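Replicative DNA helicase (Helicobacter pylori, PDB 3GXV) unwinds duplex DNA at the replication fork as a hexameric, ATP-driven helicase, its N-terminal domain taking part in interactions with primase. Local coordinates at the interface of chains A and B. Coordinates in Å, arbitrary orientation; residue numbers count along the deposited sequence, not the author numbering. Chains: chain A/B, Replicative DNA helicase.

The interface of chains A and B. Residues chain A 4, 7-8, 11, 41-43; chain B 60-61, 63-66, 69.
B:Phe66 is the flat group at the centre of this patch: over one face of its ring sits ND2 of the B:Asn65 amide, and against the opposite face, offset toward the rim, lies the sulphur of B:Cys60. The rim meets chain A, with A:Tyr41 at the edge in the ring plane and A:Tyr42 bringing CD1 to 3.3 Å from B:Phe66 CE1. The A:Tyr42 ring in turn has NE2 of A:Gln11 above its centre, so this amide lies over an aromatic face while its oxygen points at chain B. That oxygen, A:Gln11 OE1, accepts from both B:Gln69 and B:Asn65. B:Gln69 NE2 reaches A:Gln11 OE1 tip to tip at 2.6 Å, on a lone pair, the two amides nearly coplanar (3°). B:Asn65 ND2 comes to A:Gln11 OE1 at 3.0 Å from above the carbonyl plane, along a straight N-H (168°). With CG anti to the backbone N (chi1 167°), B:Asn65 also points ND2 at A:Tyr41 OH, 3.2 Å away, while its OD1 accepts from B:Gln69 NE2 and fixes how the amide is turned. A:Tyr41 OH, the phenol hydroxyl, continues the network by donating to B:Asp63 OD2 at 2.6 Å from above the carboxylate plane. B:Asp63 OD1 takes the backbone N of B:Phe66 at 2.9 Å, capping the start of helix 64-69 and steadying the carboxylate. Alongside, A:Leu7 CB packs on B:Asn65 CB at 3.5 Å, and A:Leu4 CD1 lies against the B:Asn65 backbone. Helix 3-23 and the loop leading into helix 43-57 of chain A thus receive the short helix 64-69 of chain B and the loop before it, unlike elements meeting; the structure alone does not show whether this contact is used in the hexamer.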
loop_
_atom_site.group_PDB
_atom_site.type_symbol
_atom_site.label_atom_id
_atom_site.label_comp_id
_atom_site.label_asym_id
_atom_site.label_seq_id
_atom_site.Cartn_x
_atom_site.Cartn_y
_atom_site.Cartn_z
ATOM N N LEU A 4 -7.722 9.079 -3.878
ATOM C CA LEU A 4 -8.584 8.113 -3.188
ATOM C C LEU A 4 -9.619 7.436 -4.094
ATOM O O LEU A 4 -9.811 6.221 -4.017
ATOM C CB LEU A 4 -9.307 8.802 -2.025
ATOM C CG LEU A 4 -10.405 7.990 -1.336
ATOM C CD1 LEU A 4 -9.812 6.717 -0.742
ATOM C CD2 LEU A 4 -11.062 8.841 -0.251
ATOM N N LEU A 7 -8.001 4.782 -6.349
ATOM C CA LEU A 7 -7.659 3.530 -5.700
ATOM C C LEU A 7 -8.920 2.722 -5.475
ATOM O O LEU A 7 -8.911 1.488 -5.586
ATOM C CB LEU A 7 -6.960 3.811 -4.372
ATOM C CG LEU A 7 -5.734 4.731 -4.466
ATOM C CD1 LEU A 7 -5.141 4.963 -3.078
ATOM C CD2 LEU A 7 -4.711 4.103 -5.384
ATOM N N GLN A 8 -9.999 3.438 -5.164
ATOM C CA GLN A 8 -11.308 2.839 -4.926
ATOM C C GLN A 8 -11.860 2.314 -6.238
ATOM O O GLN A 8 -12.610 1.351 -6.249
ATOM C CB GLN A 8 -12.297 3.871 -4.361
ATOM C CG GLN A 8 -11.931 4.424 -3.006
ATOM C CD GLN A 8 -12.939 5.439 -2.507
ATOM O OE1 GLN A 8 -13.364 6.315 -3.253
ATOM N NE2 GLN A 8 -13.321 5.332 -1.240
ATOM N N GLN A 11 -10.018 -0.972 -7.251
ATOM C CA GLN A 11 -10.559 -2.073 -6.467
ATOM C C GLN A 11 -11.881 -2.557 -7.053
ATOM O O GLN A 11 -12.133 -3.757 -7.153
ATOM C CB GLN A 11 -10.783 -1.640 -5.021
ATOM C CG GLN A 11 -10.308 -2.672 -4.022
ATOM C CD GLN A 11 -10.812 -2.405 -2.630
ATOM O OE1 GLN A 11 -10.750 -1.274 -2.140
ATOM N NE2 GLN A 11 -11.308 -3.445 -1.974
ATOM N N TYR A 41 -4.198 -5.256 -7.338
ATOM C CA TYR A 41 -4.077 -4.247 -6.295
ATOM C C TYR A 41 -4.530 -4.760 -4.928
ATOM O O TYR A 41 -3.783 -4.686 -3.940
ATOM C CB TYR A 41 -4.917 -3.038 -6.714
ATOM C CG TYR A 41 -5.111 -1.974 -5.661
ATOM C CD1 TYR A 41 -4.020 -1.386 -5.010
ATOM C CD2 TYR A 41 -6.396 -1.523 -5.338
ATOM C CE1 TYR A 41 -4.208 -0.371 -4.077
ATOM C CE2 TYR A 41 -6.593 -0.509 -4.411
ATOM C CZ TYR A 41 -5.498 0.056 -3.784
ATOM O OH TYR A 41 -5.712 1.056 -2.884
ATOM N N TYR A 42 -5.767 -5.242 -4.869
ATOM C CA TYR A 42 -6.325 -5.790 -3.635
ATOM C C TYR A 42 -5.964 -7.270 -3.630
ATOM O O TYR A 42 -6.473 -8.040 -4.450
ATOM C CB TYR A 42 -7.840 -5.592 -3.622
ATOM C CG TYR A 42 -8.495 -5.955 -2.309
ATOM C CD1 TYR A 42 -8.006 -5.442 -1.105
ATOM C CD2 TYR A 42 -9.640 -6.747 -2.273
ATOM C CE1 TYR A 42 -8.642 -5.711 0.112
ATOM C CE2 TYR A 42 -10.284 -7.020 -1.066
ATOM C CZ TYR A 42 -9.778 -6.489 0.123
ATOM O OH TYR A 42 -10.394 -6.745 1.323
ATOM N N PRO A 43 -5.087 -7.692 -2.697
ATOM C CA PRO A 43 -4.618 -9.081 -2.570
ATOM C C PRO A 43 -5.653 -10.193 -2.674
ATOM O O PRO A 43 -5.419 -11.185 -3.364
ATOM C CB PRO A 43 -3.871 -9.072 -1.229
ATOM C CG PRO A 43 -3.355 -7.641 -1.157
ATOM C CD PRO A 43 -4.603 -6.892 -1.556
ATOM N N CYS B 60 -1.827 -5.993 3.118
ATOM C CA CYS B 60 -2.679 -5.082 2.362
ATOM C C CYS B 60 -1.945 -3.756 2.213
ATOM O O CYS B 60 -1.307 -3.276 3.154
ATOM C CB CYS B 60 -4.016 -4.846 3.073
ATOM S SG CYS B 60 -5.147 -3.774 2.127
ATOM N N PRO B 61 -2.018 -3.146 1.026
ATOM C CA PRO B 61 -1.325 -1.876 0.844
ATOM C C PRO B 61 -1.715 -0.838 1.898
ATOM O O PRO B 61 -2.808 -0.882 2.456
ATOM C CB PRO B 61 -1.747 -1.459 -0.564
ATOM C CG PRO B 61 -1.956 -2.766 -1.268
ATOM C CD PRO B 61 -2.669 -3.583 -0.225
ATOM N N ASP B 63 -2.502 2.731 1.963
ATOM C CA ASP B 63 -2.761 3.911 1.154
ATOM C C ASP B 63 -4.021 4.625 1.619
ATOM O O ASP B 63 -4.673 4.196 2.572
ATOM C CB ASP B 63 -2.869 3.529 -0.334
ATOM C CG ASP B 63 -3.931 2.461 -0.605
ATOM O OD1 ASP B 63 -5.068 2.619 -0.124
ATOM O OD2 ASP B 63 -3.631 1.476 -1.321
ATOM N N GLU B 64 -4.342 5.727 0.956
ATOM C CA GLU B 64 -5.518 6.508 1.297
ATOM C C GLU B 64 -6.775 5.635 1.331
ATOM O O GLU B 64 -7.561 5.702 2.285
ATOM C CB GLU B 64 -5.694 7.642 0.290
ATOM C CG GLU B 64 -5.693 9.020 0.933
ATOM C CD GLU B 64 -5.787 10.143 -0.075
ATOM O OE1 GLU B 64 -4.942 10.193 -0.990
ATOM O OE2 GLU B 64 -6.702 10.980 0.052
ATOM N N ASN B 65 -6.953 4.814 0.294
ATOM C CA ASN B 65 -8.115 3.922 0.195
ATOM C C ASN B 65 -8.254 2.991 1.390
ATOM O O ASN B 65 -9.206 3.092 2.147
ATOM C CB ASN B 65 -8.053 3.098 -1.106
ATOM C CG ASN B 65 -9.041 1.930 -1.121
ATOM O OD1 ASN B 65 -10.134 2.019 -0.571
ATOM N ND2 ASN B 65 -8.658 0.835 -1.773
ATOM N N PHE B 66 -7.300 2.093 1.577
ATOM C CA PHE B 66 -7.392 1.150 2.678
ATOM C C PHE B 66 -7.307 1.712 4.091
ATOM O O PHE B 66 -7.848 1.117 5.027
ATOM C CB PHE B 66 -6.362 0.062 2.468
ATOM C CG PHE B 66 -6.611 -0.744 1.226
ATOM C CD1 PHE B 66 -7.705 -1.598 1.149
ATOM C CD2 PHE B 66 -5.783 -0.610 0.115
ATOM C CE1 PHE B 66 -7.972 -2.304 -0.007
ATOM C CE2 PHE B 66 -6.044 -1.314 -1.045
ATOM C CZ PHE B 66 -7.141 -2.162 -1.109
ATOM N N GLN B 69 -10.702 2.553 4.755
ATOM C CA GLN B 69 -11.551 1.373 4.796
ATOM C C GLN B 69 -11.329 0.622 6.107
ATOM O O GLN B 69 -12.268 0.097 6.690
ATOM C CB GLN B 69 -11.245 0.435 3.619
ATOM C CG GLN B 69 -11.931 0.800 2.313
ATOM C CD GLN B 69 -11.857 -0.325 1.286
ATOM O OE1 GLN B 69 -12.236 -1.460 1.571
ATOM N NE2 GLN B 69 -11.376 -0.012 0.088
HETATM O O HOH W 1 -12.228 3.970 0.708
#